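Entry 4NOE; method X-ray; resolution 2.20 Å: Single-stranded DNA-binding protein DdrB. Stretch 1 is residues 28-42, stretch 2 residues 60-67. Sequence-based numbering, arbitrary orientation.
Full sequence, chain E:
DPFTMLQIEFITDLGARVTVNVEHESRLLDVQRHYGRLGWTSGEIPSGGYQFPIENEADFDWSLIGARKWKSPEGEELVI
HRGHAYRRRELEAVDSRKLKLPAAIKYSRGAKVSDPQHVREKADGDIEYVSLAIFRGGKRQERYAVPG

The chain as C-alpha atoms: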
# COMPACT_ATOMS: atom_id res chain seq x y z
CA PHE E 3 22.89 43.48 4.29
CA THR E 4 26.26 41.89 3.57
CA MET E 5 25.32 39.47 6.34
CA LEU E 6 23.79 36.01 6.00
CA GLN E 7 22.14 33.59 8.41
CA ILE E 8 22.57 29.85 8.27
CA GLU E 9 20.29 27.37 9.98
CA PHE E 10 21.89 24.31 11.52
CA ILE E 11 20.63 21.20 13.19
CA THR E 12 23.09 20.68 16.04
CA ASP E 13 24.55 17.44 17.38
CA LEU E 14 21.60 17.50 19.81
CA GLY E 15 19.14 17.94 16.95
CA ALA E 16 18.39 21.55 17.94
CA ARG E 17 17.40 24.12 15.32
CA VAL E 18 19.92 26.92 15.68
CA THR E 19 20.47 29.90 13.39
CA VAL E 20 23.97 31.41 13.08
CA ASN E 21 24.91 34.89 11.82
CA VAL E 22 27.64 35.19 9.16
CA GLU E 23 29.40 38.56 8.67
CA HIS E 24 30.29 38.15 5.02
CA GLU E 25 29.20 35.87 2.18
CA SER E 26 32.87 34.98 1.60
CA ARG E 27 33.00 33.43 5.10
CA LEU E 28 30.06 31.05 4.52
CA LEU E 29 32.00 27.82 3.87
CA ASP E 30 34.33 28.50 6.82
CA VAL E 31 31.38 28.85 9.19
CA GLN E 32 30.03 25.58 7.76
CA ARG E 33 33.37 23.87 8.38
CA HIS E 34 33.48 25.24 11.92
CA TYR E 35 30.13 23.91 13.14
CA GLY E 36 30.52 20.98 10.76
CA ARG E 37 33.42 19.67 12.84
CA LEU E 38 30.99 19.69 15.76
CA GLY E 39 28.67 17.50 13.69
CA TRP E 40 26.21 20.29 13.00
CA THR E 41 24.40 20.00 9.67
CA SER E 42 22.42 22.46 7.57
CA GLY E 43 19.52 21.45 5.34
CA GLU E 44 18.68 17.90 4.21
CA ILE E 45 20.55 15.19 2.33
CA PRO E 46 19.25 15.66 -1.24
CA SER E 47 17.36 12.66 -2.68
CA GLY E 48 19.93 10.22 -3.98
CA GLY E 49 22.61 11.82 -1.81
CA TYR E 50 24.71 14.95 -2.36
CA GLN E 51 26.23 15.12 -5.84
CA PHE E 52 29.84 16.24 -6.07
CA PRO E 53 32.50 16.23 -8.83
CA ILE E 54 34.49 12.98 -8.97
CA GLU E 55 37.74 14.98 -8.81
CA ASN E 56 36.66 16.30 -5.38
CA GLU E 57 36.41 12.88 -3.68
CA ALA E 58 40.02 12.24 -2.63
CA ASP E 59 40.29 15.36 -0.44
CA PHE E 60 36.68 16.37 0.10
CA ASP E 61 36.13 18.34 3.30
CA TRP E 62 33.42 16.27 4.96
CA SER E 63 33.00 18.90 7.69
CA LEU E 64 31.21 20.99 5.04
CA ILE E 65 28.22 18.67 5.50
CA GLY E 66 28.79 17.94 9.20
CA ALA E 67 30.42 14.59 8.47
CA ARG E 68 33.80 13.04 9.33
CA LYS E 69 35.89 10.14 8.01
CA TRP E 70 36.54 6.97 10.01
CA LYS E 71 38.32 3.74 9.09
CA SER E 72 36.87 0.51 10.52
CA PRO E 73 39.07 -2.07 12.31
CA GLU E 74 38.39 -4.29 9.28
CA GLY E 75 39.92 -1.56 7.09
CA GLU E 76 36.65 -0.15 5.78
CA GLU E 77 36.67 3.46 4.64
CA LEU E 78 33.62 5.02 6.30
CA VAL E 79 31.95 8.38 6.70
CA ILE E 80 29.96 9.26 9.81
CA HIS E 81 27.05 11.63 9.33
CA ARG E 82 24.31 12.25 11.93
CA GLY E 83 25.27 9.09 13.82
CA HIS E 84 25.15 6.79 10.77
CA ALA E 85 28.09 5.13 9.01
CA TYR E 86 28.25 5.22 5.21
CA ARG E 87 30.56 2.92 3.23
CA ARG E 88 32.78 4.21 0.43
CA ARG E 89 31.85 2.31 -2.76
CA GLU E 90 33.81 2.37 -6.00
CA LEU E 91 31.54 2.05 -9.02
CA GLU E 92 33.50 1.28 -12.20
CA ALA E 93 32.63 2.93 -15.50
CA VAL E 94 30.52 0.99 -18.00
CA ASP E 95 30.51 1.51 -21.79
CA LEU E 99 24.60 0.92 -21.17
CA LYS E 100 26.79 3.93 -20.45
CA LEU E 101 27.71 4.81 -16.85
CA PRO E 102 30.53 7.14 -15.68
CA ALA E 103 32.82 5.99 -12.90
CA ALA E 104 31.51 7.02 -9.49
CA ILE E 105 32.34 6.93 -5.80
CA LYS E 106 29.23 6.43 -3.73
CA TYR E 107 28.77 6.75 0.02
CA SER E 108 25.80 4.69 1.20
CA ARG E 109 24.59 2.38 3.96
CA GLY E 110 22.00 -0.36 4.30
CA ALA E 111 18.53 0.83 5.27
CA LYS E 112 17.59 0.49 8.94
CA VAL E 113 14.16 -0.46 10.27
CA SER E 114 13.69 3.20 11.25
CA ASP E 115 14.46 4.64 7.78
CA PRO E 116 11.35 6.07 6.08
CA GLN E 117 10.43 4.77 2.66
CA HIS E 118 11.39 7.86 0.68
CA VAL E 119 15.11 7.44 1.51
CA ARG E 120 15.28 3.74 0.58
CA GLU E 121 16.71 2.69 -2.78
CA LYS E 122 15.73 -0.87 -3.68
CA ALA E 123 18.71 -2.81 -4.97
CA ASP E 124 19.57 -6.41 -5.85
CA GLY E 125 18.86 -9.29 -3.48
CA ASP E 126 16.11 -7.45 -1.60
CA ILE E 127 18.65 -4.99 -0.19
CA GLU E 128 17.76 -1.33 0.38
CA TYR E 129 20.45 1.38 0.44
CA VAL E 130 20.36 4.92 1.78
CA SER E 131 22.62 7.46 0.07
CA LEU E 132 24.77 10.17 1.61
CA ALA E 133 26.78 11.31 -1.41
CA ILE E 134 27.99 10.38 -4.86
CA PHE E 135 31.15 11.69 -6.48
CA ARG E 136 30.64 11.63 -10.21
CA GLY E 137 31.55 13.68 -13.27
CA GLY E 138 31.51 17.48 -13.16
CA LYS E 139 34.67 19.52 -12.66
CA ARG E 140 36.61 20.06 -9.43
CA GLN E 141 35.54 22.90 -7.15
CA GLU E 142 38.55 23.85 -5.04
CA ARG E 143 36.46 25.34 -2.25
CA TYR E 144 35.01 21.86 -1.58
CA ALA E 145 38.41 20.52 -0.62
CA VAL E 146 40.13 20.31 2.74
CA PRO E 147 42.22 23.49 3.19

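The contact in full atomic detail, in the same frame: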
# COMPACT_ATOMS: atom_id res chain seq x y z
N LEU E 28 31.11 32.06 4.36
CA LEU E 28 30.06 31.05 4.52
C LEU E 28 30.62 29.63 4.72
O LEU E 28 30.28 28.96 5.69
CB LEU E 28 29.09 31.09 3.33
CG LEU E 28 27.94 30.09 3.43
CD1 LEU E 28 27.19 30.28 4.74
CD2 LEU E 28 26.99 30.21 2.24
N LEU E 29 31.46 29.18 3.80
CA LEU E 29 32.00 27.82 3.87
C LEU E 29 32.86 27.59 5.12
O LEU E 29 32.87 26.49 5.67
CB LEU E 29 32.79 27.49 2.59
CG LEU E 29 32.08 26.64 1.52
CD1 LEU E 29 30.61 27.00 1.38
CD2 LEU E 29 32.78 26.79 0.18
N ASP E 30 33.53 28.63 5.60
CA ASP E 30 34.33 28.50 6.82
C ASP E 30 33.46 28.32 8.07
O ASP E 30 33.78 27.53 8.95
CB ASP E 30 35.29 29.68 6.97
CG ASP E 30 36.40 29.65 5.94
OD1 ASP E 30 36.74 28.54 5.45
OD2 ASP E 30 36.94 30.73 5.61
N VAL E 31 32.35 29.06 8.13
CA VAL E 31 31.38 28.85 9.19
C VAL E 31 30.84 27.42 9.13
O VAL E 31 30.75 26.75 10.16
CB VAL E 31 30.23 29.88 9.09
CG1 VAL E 31 29.13 29.56 10.09
CG2 VAL E 31 30.80 31.29 9.30
N GLN E 32 30.52 26.95 7.93
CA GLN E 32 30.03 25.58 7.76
C GLN E 32 31.05 24.55 8.25
O GLN E 32 30.69 23.60 8.94
CB GLN E 32 29.65 25.28 6.31
CG GLN E 32 28.19 25.54 5.98
CD GLN E 32 27.90 25.30 4.52
OE1 GLN E 32 27.83 24.16 4.06
NE2 GLN E 32 27.75 26.38 3.76
N ARG E 33 32.32 24.76 7.91
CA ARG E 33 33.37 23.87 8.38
C ARG E 33 33.45 23.90 9.90
O ARG E 33 33.66 22.86 10.55
CB ARG E 33 34.73 24.26 7.81
CG ARG E 33 34.84 24.10 6.31
CD ARG E 33 36.23 24.46 5.83
NE ARG E 33 36.50 23.80 4.56
CZ ARG E 33 36.42 24.40 3.38
NH1 ARG E 33 36.09 25.68 3.31
NH2 ARG E 33 36.68 23.71 2.27
N HIS E 34 33.30 25.09 10.48
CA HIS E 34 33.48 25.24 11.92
C HIS E 34 32.44 24.44 12.70
O HIS E 34 32.79 23.63 13.55
CB HIS E 34 33.46 26.71 12.34
CG HIS E 34 33.42 26.91 13.82
ND1 HIS E 34 34.55 27.01 14.60
CD2 HIS E 34 32.36 27.04 14.67
CE1 HIS E 34 34.20 27.19 15.86
NE2 HIS E 34 32.88 27.21 15.93
N TYR E 35 31.15 24.66 12.42
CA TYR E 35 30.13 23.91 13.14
C TYR E 35 30.00 22.49 12.60
O TYR E 35 29.50 21.59 13.29
CB TYR E 35 28.79 24.64 13.13
CG TYR E 35 28.85 25.97 13.86
CD1 TYR E 35 28.76 26.03 15.24
CD2 TYR E 35 28.99 27.15 13.16
CE1 TYR E 35 28.80 27.25 15.90
CE2 TYR E 35 29.04 28.37 13.80
CZ TYR E 35 28.94 28.41 15.17
OH TYR E 35 29.00 29.63 15.80
N GLY E 36 30.46 22.30 11.36
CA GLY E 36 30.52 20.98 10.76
C GLY E 36 31.38 20.02 11.56
O GLY E 36 30.99 18.87 11.76
N ARG E 37 32.53 20.49 12.02
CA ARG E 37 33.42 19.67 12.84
C ARG E 37 32.73 19.25 14.12
O ARG E 37 33.07 18.23 14.71
CB ARG E 37 34.70 20.43 13.17
N LEU E 38 31.76 20.05 14.57
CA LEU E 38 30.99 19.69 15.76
C LEU E 38 29.85 18.72 15.42
O LEU E 38 29.10 18.30 16.31
CB LEU E 38 30.43 20.94 16.46
CG LEU E 38 31.45 21.93 17.01
CD1 LEU E 38 30.75 23.11 17.66
CD2 LEU E 38 32.41 21.25 18.00
N GLY E 39 29.73 18.38 14.14
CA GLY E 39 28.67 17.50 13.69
C GLY E 39 27.36 18.23 13.46
O GLY E 39 26.30 17.62 13.37
N TRP E 40 27.41 19.56 13.36
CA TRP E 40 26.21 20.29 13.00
C TRP E 40 25.99 20.19 11.50
O TRP E 40 26.95 20.25 10.73
CB TRP E 40 26.32 21.76 13.38
CG TRP E 40 26.37 22.05 14.83
CD1 TRP E 40 26.73 21.19 15.85
CD2 TRP E 40 26.07 23.30 15.45
NE1 TRP E 40 26.67 21.84 17.06
CE2 TRP E 40 26.27 23.13 16.84
CE3 TRP E 40 25.66 24.54 14.97
CZ2 TRP E 40 26.07 24.17 17.75
CZ3 TRP E 40 25.47 25.57 15.87
CH2 TRP E 40 25.67 25.38 17.25
N THR E 41 24.73 20.07 11.09
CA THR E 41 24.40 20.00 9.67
C THR E 41 23.42 21.09 9.32
O THR E 41 22.70 21.59 10.18
CB THR E 41 23.76 18.64 9.30
OG1 THR E 41 22.59 18.42 10.09
CG2 THR E 41 24.74 17.52 9.54
N SER E 42 23.37 21.45 8.04
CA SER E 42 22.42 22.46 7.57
C SER E 42 21.64 21.93 6.38
O SER E 42 22.23 21.51 5.39
CB SER E 42 23.17 23.71 7.14
OG SER E 42 22.24 24.72 6.78
N PHE E 60 37.90 15.66 -0.25
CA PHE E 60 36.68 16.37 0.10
C PHE E 60 36.67 16.73 1.59
O PHE E 60 37.05 15.93 2.44
CB PHE E 60 35.47 15.50 -0.23
CG PHE E 60 34.17 16.19 -0.01
CD1 PHE E 60 33.71 17.14 -0.91
CD2 PHE E 60 33.39 15.88 1.10
CE1 PHE E 60 32.50 17.77 -0.70
CE2 PHE E 60 32.19 16.51 1.31
CZ PHE E 60 31.74 17.46 0.41
N ASP E 61 36.24 17.95 1.90
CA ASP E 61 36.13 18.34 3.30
C ASP E 61 34.75 17.94 3.80
O ASP E 61 33.76 18.64 3.58
CB ASP E 61 36.36 19.84 3.46
CG ASP E 61 36.50 20.26 4.91
OD1 ASP E 61 36.15 19.46 5.82
OD2 ASP E 61 36.96 21.40 5.15
N TRP E 62 34.70 16.80 4.49
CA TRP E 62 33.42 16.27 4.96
C TRP E 62 32.78 17.14 6.02
O TRP E 62 31.57 17.06 6.24
CB TRP E 62 33.59 14.82 5.44
CG TRP E 62 33.84 13.85 4.30
CD1 TRP E 62 35.05 13.39 3.88
CD2 TRP E 62 32.87 13.27 3.42
NE1 TRP E 62 34.89 12.54 2.80
CE2 TRP E 62 33.56 12.45 2.50
CE3 TRP E 62 31.47 13.35 3.33
CZ2 TRP E 62 32.91 11.71 1.50
CZ3 TRP E 62 30.82 12.62 2.33
CH2 TRP E 62 31.54 11.81 1.43
N SER E 63 33.57 18.00 6.67
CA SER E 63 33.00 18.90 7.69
C SER E 63 32.03 19.91 7.06
O SER E 63 31.18 20.47 7.75
CB SER E 63 34.10 19.62 8.48
OG SER E 63 34.67 20.68 7.71
N LEU E 64 32.16 20.13 5.75
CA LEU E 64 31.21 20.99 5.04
C LEU E 64 29.78 20.50 5.23
O LEU E 64 28.86 21.32 5.35
CB LEU E 64 31.57 21.12 3.56
CG LEU E 64 32.81 21.97 3.26
CD1 LEU E 64 33.30 21.79 1.82
CD2 LEU E 64 32.52 23.45 3.54
N ILE E 65 29.58 19.18 5.29
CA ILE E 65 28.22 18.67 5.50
C ILE E 65 28.05 18.02 6.87
O ILE E 65 27.16 17.18 7.06
CB ILE E 65 27.78 17.67 4.41
CG1 ILE E 65 28.64 16.40 4.44
CG2 ILE E 65 27.81 18.33 3.03
CD1 ILE E 65 28.16 15.30 3.47
N GLY E 66 28.90 18.42 7.82
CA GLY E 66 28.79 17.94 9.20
C GLY E 66 29.20 16.48 9.38
O GLY E 66 28.81 15.83 10.36
N ALA E 67 29.99 15.98 8.44
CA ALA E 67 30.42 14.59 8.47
C ALA E 67 31.91 14.51 8.78
O ALA E 67 32.62 15.52 8.75
CB ALA E 67 30.11 13.93 7.13
O HOH W 1 27.06 14.80 11.84

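The contact sets a helix that begins the first stretch, and the turn that closes it, against a compact loop with a short 3-10 segment around Ser63. Together the two stretches bury 482 Å², and the backbones come very close: the CA atoms of Gly36 and Gly66 are 3.8 Å apart, while those of Arg33 and Leu64 are 4.9 Å apart. Approach this tight depends on glycine. A CB on Gly36 would point toward the loop and lie 1.7 Å from Ser63 O, and one on Gly66 would clash with Trp40 O and Thr41 CG2.

Many backbone polar groups are paired within their own stretch. In the helix the usual i to i-4 bonds run through Arg37 N to Arg33 O. The helix then closes in a Schellman motif, with Trp40 N bonded to Tyr35 O at 2.9 Å and Gly39 N to Gly36 O at 2.7 Å. Gly39 carries the positive phi this requires, and its backbone angles alone call for glycine, since a CB would jam against the preceding carbonyl. The loop follows the same economy: Leu64 N donates to Asp61 O at 3.1 Å, Gly66 N to Ser63 O at 3.1 Å and Ala67 N to Trp62 O at 2.9 Å.

Carbonyls already engaged in this way accept CA-H...O contacts across the interface. Ser63 O receives Gly36 CA at 3.1 Å, and Gly36 O receives Gly66 CA at 3.5 Å, so the two glycines are linked through two well-directed CA-H...O contacts, the first the shorter. Trp40 O adds a more bent contact to Gly66 CA at 3.3 Å. No backbone N-H...O bond crosses between the stretches. One water joins them instead, donating to Gly66 O at 2.5 Å and to Gly39 O at 3.3 Å.

A direct hydrogen bond across the contact joins two side chains and is part of a salt bridge: Arg33 NE donates to Asp61 OD2 at 2.5 Å, with the acceptor near the plane of the guanidinium. The other carboxylate oxygen is used within the loop, where Asp61 OD1 accepts from Ser63 OG at 2.7 Å and from Ser63 N at 3.1 Å. One aspartate thus braces its own turn while holding the helix. Of the other guanidinium nitrogens, Arg33 NH1 makes only a long salt bridge to Asp30 OD1 at 3.6 Å, whereas NH2 is hydrogen-bonded elsewhere in the structure.

Apolar packing lies beside the charged pair. Leu64, which has the largest covered area of any residue here, brings CD2 to 3.8 Å from Leu29 CG and 3.7 Å from Arg33 CG, while its CD1 lies over one face of the guanidinium. The arginine therefore offers an aliphatic stem to the leucine and a polar edge to the aspartate. Farther along, the methyl of Thr41 approaches the loop, CG2 lying 3.5 Å from Ile65 O, while its hydroxyl is satisfied elsewhere.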